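Local coordinates for cyclic AMP receptor protein (Thermus thermophilus, PDB 4EV0), which activates transcription from its target promoters in a cAMP-dependent manner, working as a homodimer that binds cAMP and specific DNA sequences, at residues R165-L169 / V180-L184. Numbering follows the deposited sequence.
Sequences RHHEL and VSRVL. With SO4 (sulfate ion), chain I.
In the helix-turn-helix of a Crp-type winged-helix domain, the first helix packs across the recognition helix through a few side chains. Here helix 166-173 starts against the N-terminal half of helix 177-189, the probable DNA-reading helix, with His166 CA 6.2 Å from Val180 CA as the closest pair of CA atoms between the two segments. Arg165 occupies the N-cap position in an extended conformation (-86/154); its backbone N donates to Glu168 OE1 at 3.0 Å, as in one half of a capping box, and Leu169 N donates to Arg165 O at 3.2 Å, the first i+4 bond of the helix. The central side chain is His166. Its m rotamer (chi1 -65°) carries the imidazole over to the second helix, where Leu184 CD1 lies over one face, 3.7 Å from the ring centroid, a CH-pi contact, while a sulfate, probably from the crystallisation liquor, lies over the opposite face. Beside the ring the packing is aliphatic: Val180 CG1 comes within 3.8 Å of His166 CB and 4.1 Å of Leu169 CB, and Leu169 CD2 meets Leu184 CD1 at 3.9 Å. Leu169 also touches Ala149 and Leu150 of helix 139-154, which joins this small interface to the domain core. The m rotamer of Ser181 (chi1 -61°) places its OG at the ring edge, where His166 ND1 and Ser181 OG form a very short hydrogen bond of 2.5 Å.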
loop_
_atom_site.group_PDB
_atom_site.type_symbol
_atom_site.label_atom_id
_atom_site.label_comp_id
_atom_site.label_asym_id
_atom_site.label_seq_id
_atom_site.Cartn_x
_atom_site.Cartn_y
_atom_site.Cartn_z
ATOM N N ARG B 165 12.238 -25.313 -5.561
ATOM C CA ARG B 165 11.297 -25.046 -4.484
ATOM C C ARG B 165 10.251 -24.043 -4.970
ATOM O O ARG B 165 10.519 -23.249 -5.890
ATOM C CB ARG B 165 12.039 -24.512 -3.254
ATOM C CG ARG B 165 13.016 -25.511 -2.612
ATOM C CD ARG B 165 12.254 -26.669 -2.005
ATOM N NE ARG B 165 13.122 -27.760 -1.590
ATOM C CZ ARG B 165 12.686 -28.852 -0.968
ATOM N NH1 ARG B 165 11.397 -28.986 -0.684
ATOM N NH2 ARG B 165 13.536 -29.813 -0.614
ATOM N N HIS B 166 9.060 -24.058 -4.379
ATOM C CA HIS B 166 8.056 -23.072 -4.759
ATOM C C HIS B 166 8.571 -21.654 -4.521
ATOM O O HIS B 166 8.229 -20.737 -5.273
ATOM C CB HIS B 166 6.730 -23.296 -4.026
ATOM C CG HIS B 166 6.046 -24.579 -4.388
ATOM N ND1 HIS B 166 4.801 -24.922 -3.907
ATOM C CD2 HIS B 166 6.444 -25.611 -5.171
ATOM C CE1 HIS B 166 4.459 -26.111 -4.376
ATOM N NE2 HIS B 166 5.441 -26.553 -5.142
ATOM N N HIS B 167 9.408 -21.464 -3.499
ATOM C CA HIS B 167 9.900 -20.117 -3.203
ATOM C C HIS B 167 10.894 -19.604 -4.248
ATOM O O HIS B 167 10.919 -18.406 -4.541
ATOM C CB HIS B 167 10.430 -19.977 -1.758
ATOM C CG HIS B 167 11.740 -20.665 -1.504
ATOM N ND1 HIS B 167 12.935 -20.217 -2.027
ATOM C CD2 HIS B 167 12.045 -21.750 -0.753
ATOM C CE1 HIS B 167 13.914 -21.013 -1.630
ATOM N NE2 HIS B 167 13.400 -21.949 -0.856
ATOM N N GLU B 168 11.687 -20.497 -4.831
ATOM C CA GLU B 168 12.646 -20.087 -5.855
ATOM C C GLU B 168 11.904 -19.744 -7.145
ATOM O O GLU B 168 12.312 -18.877 -7.928
ATOM C CB GLU B 168 13.673 -21.197 -6.119
ATOM C CG GLU B 168 14.223 -21.861 -4.862
ATOM C CD GLU B 168 15.280 -22.925 -5.176
ATOM O OE1 GLU B 168 14.960 -24.135 -5.093
ATOM O OE2 GLU B 168 16.434 -22.549 -5.502
ATOM N N LEU B 169 10.807 -20.452 -7.359
ATOM C CA LEU B 169 9.942 -20.191 -8.489
ATOM C C LEU B 169 9.186 -18.865 -8.269
ATOM O O LEU B 169 8.929 -18.118 -9.228
ATOM C CB LEU B 169 8.983 -21.369 -8.621
ATOM C CG LEU B 169 8.279 -21.632 -9.929
ATOM C CD1 LEU B 169 9.231 -21.427 -11.087
ATOM C CD2 LEU B 169 7.794 -23.058 -9.846
ATOM N N VAL B 180 2.271 -19.219 -5.942
ATOM C CA VAL B 180 2.978 -20.194 -6.762
ATOM C C VAL B 180 2.453 -21.602 -6.486
ATOM O O VAL B 180 2.235 -22.386 -7.427
ATOM C CB VAL B 180 4.530 -20.135 -6.590
ATOM C CG1 VAL B 180 5.179 -21.476 -6.969
ATOM C CG2 VAL B 180 5.125 -19.007 -7.437
ATOM N N SER B 181 2.217 -21.909 -5.211
ATOM C CA SER B 181 1.677 -23.223 -4.869
ATOM C C SER B 181 0.256 -23.341 -5.392
ATOM O O SER B 181 -0.126 -24.373 -5.936
ATOM C CB SER B 181 1.728 -23.501 -3.361
ATOM O OG SER B 181 3.063 -23.491 -2.891
ATOM N N ARG B 182 -0.519 -22.276 -5.235
ATOM C CA ARG B 182 -1.882 -22.248 -5.755
ATOM C C ARG B 182 -1.899 -22.484 -7.263
ATOM O O ARG B 182 -2.682 -23.283 -7.765
ATOM C CB ARG B 182 -2.555 -20.915 -5.430
ATOM C CG ARG B 182 -2.867 -20.703 -3.955
ATOM C CD ARG B 182 -3.574 -19.354 -3.735
ATOM N NE ARG B 182 -4.809 -19.243 -4.521
ATOM C CZ ARG B 182 -5.378 -18.091 -4.871
ATOM N NH1 ARG B 182 -4.815 -16.939 -4.514
ATOM N NH2 ARG B 182 -6.504 -18.088 -5.586
ATOM N N VAL B 183 -1.025 -21.781 -7.973
ATOM C CA VAL B 183 -0.929 -21.921 -9.421
ATOM C C VAL B 183 -0.447 -23.303 -9.850
ATOM O O VAL B 183 -1.001 -23.905 -10.772
ATOM C CB VAL B 183 0.003 -20.855 -10.037
ATOM C CG1 VAL B 183 0.308 -21.193 -11.504
ATOM C CG2 VAL B 183 -0.626 -19.475 -9.916
ATOM N N LEU B 184 0.580 -23.809 -9.173
ATOM C CA LEU B 184 1.108 -25.134 -9.473
ATOM C C LEU B 184 0.075 -26.228 -9.241
ATOM O O LEU B 184 0.010 -27.197 -9.997
ATOM C CB LEU B 184 2.363 -25.407 -8.654
ATOM C CG LEU B 184 3.616 -24.711 -9.168
ATOM C CD1 LEU B 184 4.775 -24.949 -8.212
ATOM C CD2 LEU B 184 3.936 -25.221 -10.582
HETATM S S SO4 I . 8.167 -26.690 -2.066
HETATM O O1 SO4 I . 8.920 -27.142 -0.893
HETATM O O2 SO4 I . 8.857 -25.551 -2.660
HETATM O O3 SO4 I . 8.093 -27.774 -3.040
HETATM O O4 SO4 I . 6.819 -26.272 -1.668
#